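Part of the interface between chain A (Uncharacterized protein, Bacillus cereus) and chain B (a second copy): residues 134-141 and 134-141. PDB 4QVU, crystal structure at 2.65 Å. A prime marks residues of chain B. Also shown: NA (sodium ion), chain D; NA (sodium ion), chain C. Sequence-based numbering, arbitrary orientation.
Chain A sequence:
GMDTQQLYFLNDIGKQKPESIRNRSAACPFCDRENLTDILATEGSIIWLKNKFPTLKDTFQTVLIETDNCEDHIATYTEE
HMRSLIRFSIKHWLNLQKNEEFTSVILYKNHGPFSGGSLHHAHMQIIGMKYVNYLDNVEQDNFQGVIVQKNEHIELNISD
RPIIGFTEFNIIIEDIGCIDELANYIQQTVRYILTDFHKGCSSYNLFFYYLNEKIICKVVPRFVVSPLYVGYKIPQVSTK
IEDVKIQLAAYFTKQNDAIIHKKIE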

# COMPACT_ATOMS: atom_id res chain seq x y z
N TYR A 134 -20.38 0.03 -8.84
CA TYR A 134 -19.49 0.84 -8.00
C TYR A 134 -18.75 0.03 -6.92
O TYR A 134 -17.76 0.54 -6.39
CB TYR A 134 -20.24 2.00 -7.33
CG TYR A 134 -21.23 1.60 -6.25
CD1 TYR A 134 -20.82 1.46 -4.93
CD2 TYR A 134 -22.58 1.47 -6.54
CE1 TYR A 134 -21.73 1.12 -3.93
CE2 TYR A 134 -23.50 1.14 -5.54
CZ TYR A 134 -23.07 0.97 -4.24
OH TYR A 134 -23.97 0.65 -3.25
N LEU A 135 -19.19 -1.19 -6.61
CA LEU A 135 -18.55 -2.03 -5.61
C LEU A 135 -17.34 -2.78 -6.17
O LEU A 135 -16.47 -3.20 -5.39
CB LEU A 135 -19.54 -3.04 -5.03
CG LEU A 135 -20.63 -2.51 -4.09
CD1 LEU A 135 -21.61 -3.60 -3.76
CD2 LEU A 135 -20.03 -1.93 -2.81
N ASP A 136 -17.27 -2.93 -7.51
CA ASP A 136 -16.22 -3.67 -8.20
C ASP A 136 -14.81 -3.47 -7.63
O ASP A 136 -14.18 -4.46 -7.28
CB ASP A 136 -16.17 -3.33 -9.70
CG ASP A 136 -17.23 -4.03 -10.51
OD1 ASP A 136 -18.02 -4.80 -9.93
OD2 ASP A 136 -17.27 -3.82 -11.75
N ASN A 137 -14.32 -2.22 -7.53
CA ASN A 137 -12.95 -1.91 -7.12
C ASN A 137 -12.82 -1.46 -5.66
O ASN A 137 -11.81 -0.86 -5.31
CB ASN A 137 -12.36 -0.83 -8.03
CG ASN A 137 -12.38 -1.18 -9.49
OD1 ASN A 137 -12.22 -2.34 -9.89
ND2 ASN A 137 -12.58 -0.18 -10.32
N VAL A 138 -13.80 -1.75 -4.83
CA VAL A 138 -13.69 -1.48 -3.38
C VAL A 138 -13.80 -2.85 -2.68
O VAL A 138 -14.51 -3.74 -3.17
CB VAL A 138 -14.67 -0.41 -2.80
CG1 VAL A 138 -14.39 0.97 -3.38
CG2 VAL A 138 -16.14 -0.80 -2.98
N GLU A 139 -13.03 -3.05 -1.61
CA GLU A 139 -13.08 -4.33 -0.91
C GLU A 139 -13.64 -4.13 0.50
O GLU A 139 -13.70 -3.01 0.99
CB GLU A 139 -11.70 -5.02 -0.86
CG GLU A 139 -10.58 -4.20 -0.25
CD GLU A 139 -9.40 -5.06 0.17
OE1 GLU A 139 -9.59 -5.95 1.03
OE2 GLU A 139 -8.28 -4.80 -0.33
N GLN A 140 -14.06 -5.24 1.13
CA GLN A 140 -14.64 -5.32 2.47
C GLN A 140 -13.73 -4.65 3.52
O GLN A 140 -14.23 -3.88 4.35
CB GLN A 140 -14.86 -6.80 2.84
CG GLN A 140 -15.86 -7.51 1.91
CD GLN A 140 -15.97 -9.01 2.11
OE1 GLN A 140 -14.98 -9.72 2.38
NE2 GLN A 140 -17.17 -9.54 1.89
N ASP A 141 -12.40 -4.87 3.44
CA ASP A 141 -11.42 -4.31 4.38
C ASP A 141 -11.27 -2.79 4.26
O ASP A 141 -10.70 -2.20 5.19
CB ASP A 141 -10.05 -4.97 4.21
CG ASP A 141 -9.96 -6.37 4.81
OD1 ASP A 141 -11.02 -6.95 5.17
OD2 ASP A 141 -8.83 -6.90 4.90
N TYR B 134 -15.96 -14.23 -5.99
CA TYR B 134 -14.51 -14.13 -5.87
C TYR B 134 -13.94 -12.81 -6.41
O TYR B 134 -12.80 -12.48 -6.09
CB TYR B 134 -13.79 -15.30 -6.56
CG TYR B 134 -13.87 -15.32 -8.07
CD1 TYR B 134 -12.93 -14.65 -8.85
CD2 TYR B 134 -14.82 -16.09 -8.73
CE1 TYR B 134 -12.98 -14.68 -10.24
CE2 TYR B 134 -14.88 -16.14 -10.12
CZ TYR B 134 -13.95 -15.44 -10.87
OH TYR B 134 -13.99 -15.48 -12.24
N LEU B 135 -14.70 -12.06 -7.22
CA LEU B 135 -14.24 -10.79 -7.78
C LEU B 135 -14.41 -9.63 -6.79
O LEU B 135 -13.73 -8.60 -6.94
CB LEU B 135 -15.00 -10.46 -9.07
CG LEU B 135 -14.66 -11.28 -10.31
CD1 LEU B 135 -15.61 -10.95 -11.43
CD2 LEU B 135 -13.21 -11.06 -10.76
N ASP B 136 -15.29 -9.80 -5.78
CA ASP B 136 -15.62 -8.77 -4.79
C ASP B 136 -14.42 -7.95 -4.29
O ASP B 136 -14.46 -6.73 -4.41
CB ASP B 136 -16.32 -9.37 -3.57
CG ASP B 136 -17.78 -9.65 -3.78
OD1 ASP B 136 -18.28 -9.39 -4.89
OD2 ASP B 136 -18.44 -10.13 -2.83
N ASN B 137 -13.36 -8.60 -3.76
CA ASN B 137 -12.21 -7.92 -3.15
C ASN B 137 -10.98 -7.85 -4.05
O ASN B 137 -9.89 -7.62 -3.55
CB ASN B 137 -11.83 -8.63 -1.85
CG ASN B 137 -12.95 -8.72 -0.85
OD1 ASN B 137 -13.80 -7.83 -0.73
ND2 ASN B 137 -12.98 -9.81 -0.11
N VAL B 138 -11.14 -8.00 -5.36
CA VAL B 138 -10.04 -7.79 -6.30
C VAL B 138 -10.47 -6.64 -7.22
O VAL B 138 -11.66 -6.49 -7.51
CB VAL B 138 -9.54 -9.05 -7.09
CG1 VAL B 138 -8.94 -10.09 -6.14
CG2 VAL B 138 -10.64 -9.67 -7.95
N GLU B 139 -9.52 -5.77 -7.59
CA GLU B 139 -9.87 -4.64 -8.46
C GLU B 139 -9.18 -4.78 -9.81
O GLU B 139 -8.24 -5.57 -9.95
CB GLU B 139 -9.54 -3.29 -7.81
CG GLU B 139 -8.11 -3.10 -7.37
CD GLU B 139 -7.74 -1.64 -7.16
OE1 GLU B 139 -7.83 -0.86 -8.14
OE2 GLU B 139 -7.32 -1.30 -6.04
N GLN B 140 -9.66 -4.04 -10.81
CA GLN B 140 -9.18 -3.98 -12.19
C GLN B 140 -7.66 -3.71 -12.25
O GLN B 140 -6.95 -4.40 -12.99
CB GLN B 140 -9.94 -2.89 -12.96
CG GLN B 140 -11.45 -3.16 -13.06
CD GLN B 140 -12.27 -2.03 -13.64
OE1 GLN B 140 -12.01 -0.83 -13.40
NE2 GLN B 140 -13.35 -2.38 -14.34
N ASP B 141 -7.16 -2.77 -11.42
CA ASP B 141 -5.74 -2.39 -11.38
C ASP B 141 -4.83 -3.50 -10.83
O ASP B 141 -3.61 -3.40 -11.03
CB ASP B 141 -5.52 -1.11 -10.57
CG ASP B 141 -5.94 0.16 -11.30
OD1 ASP B 141 -6.60 0.06 -12.37
OD2 ASP B 141 -5.61 1.26 -10.80
NA NA D . -15.99 -5.12 -4.13
NA NA C . -13.84 -6.54 -8.05
O HOH W 1 -16.76 -5.70 -1.75
O HOH W 2 -13.11 -5.97 -10.44

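A polar loop can pair with its own copy when its amide groups are matched and its carbonyl oxygens share metal ions. Residues 134-141 of this Bacillus cereus protein meet their own copy across an exact two-fold axis, so every contact described here occurs twice. In each chain a type I turn runs from Leu135 to Val138, closed by the bond from Val138 N to Leu135 O (3.1 Å). The nearest CA atoms are those of Asn137 and Glu139′, 4.3 Å apart.

Asn137 covers the most surface. Its CA-to-CB bond points sideways, but the m rotamer brings the amide to the partner chain, where it meets both ends of one residue. Gln140′ N donates to Asn137 OD1 (3.2 Å, nearly linear at 173°), while Asn137 ND2 donates to Gln140′ OE1 (3.2 Å, 163°). A carboxamide carries an acceptor and a donor side by side; Gln140′ answers with a backbone donor and a side-chain acceptor. The same pairing, reversed, joins Asn137′ to Gln140.

Glu139 contributes differently. The CA-to-CB bond of Glu139 points toward the other stretch, and Glu139 CB packs 3.5 Å from Asn137′ OD1, a van der Waals contact beside the hydrogen bonds; its carboxylate oxygen OE2 is hydrogen-bonded elsewhere in the structure.

The remaining closeness would be unfavourable without the ions. Asp136 O and Val138′ O lie 3.2 Å apart, two acceptors with no proton between them, yet both bind the sodium NA of chain C at 2.2 Å. Leu135′ O, 2.4 Å from the NA of chain C, and a water also bind it, and the second sodium repeats the arrangement with chains exchanged. Each turn thus offers two carbonyls to one ion and lends Asp136 O to the other, so the protein's ligands to the bridging metals are all backbone carbonyls.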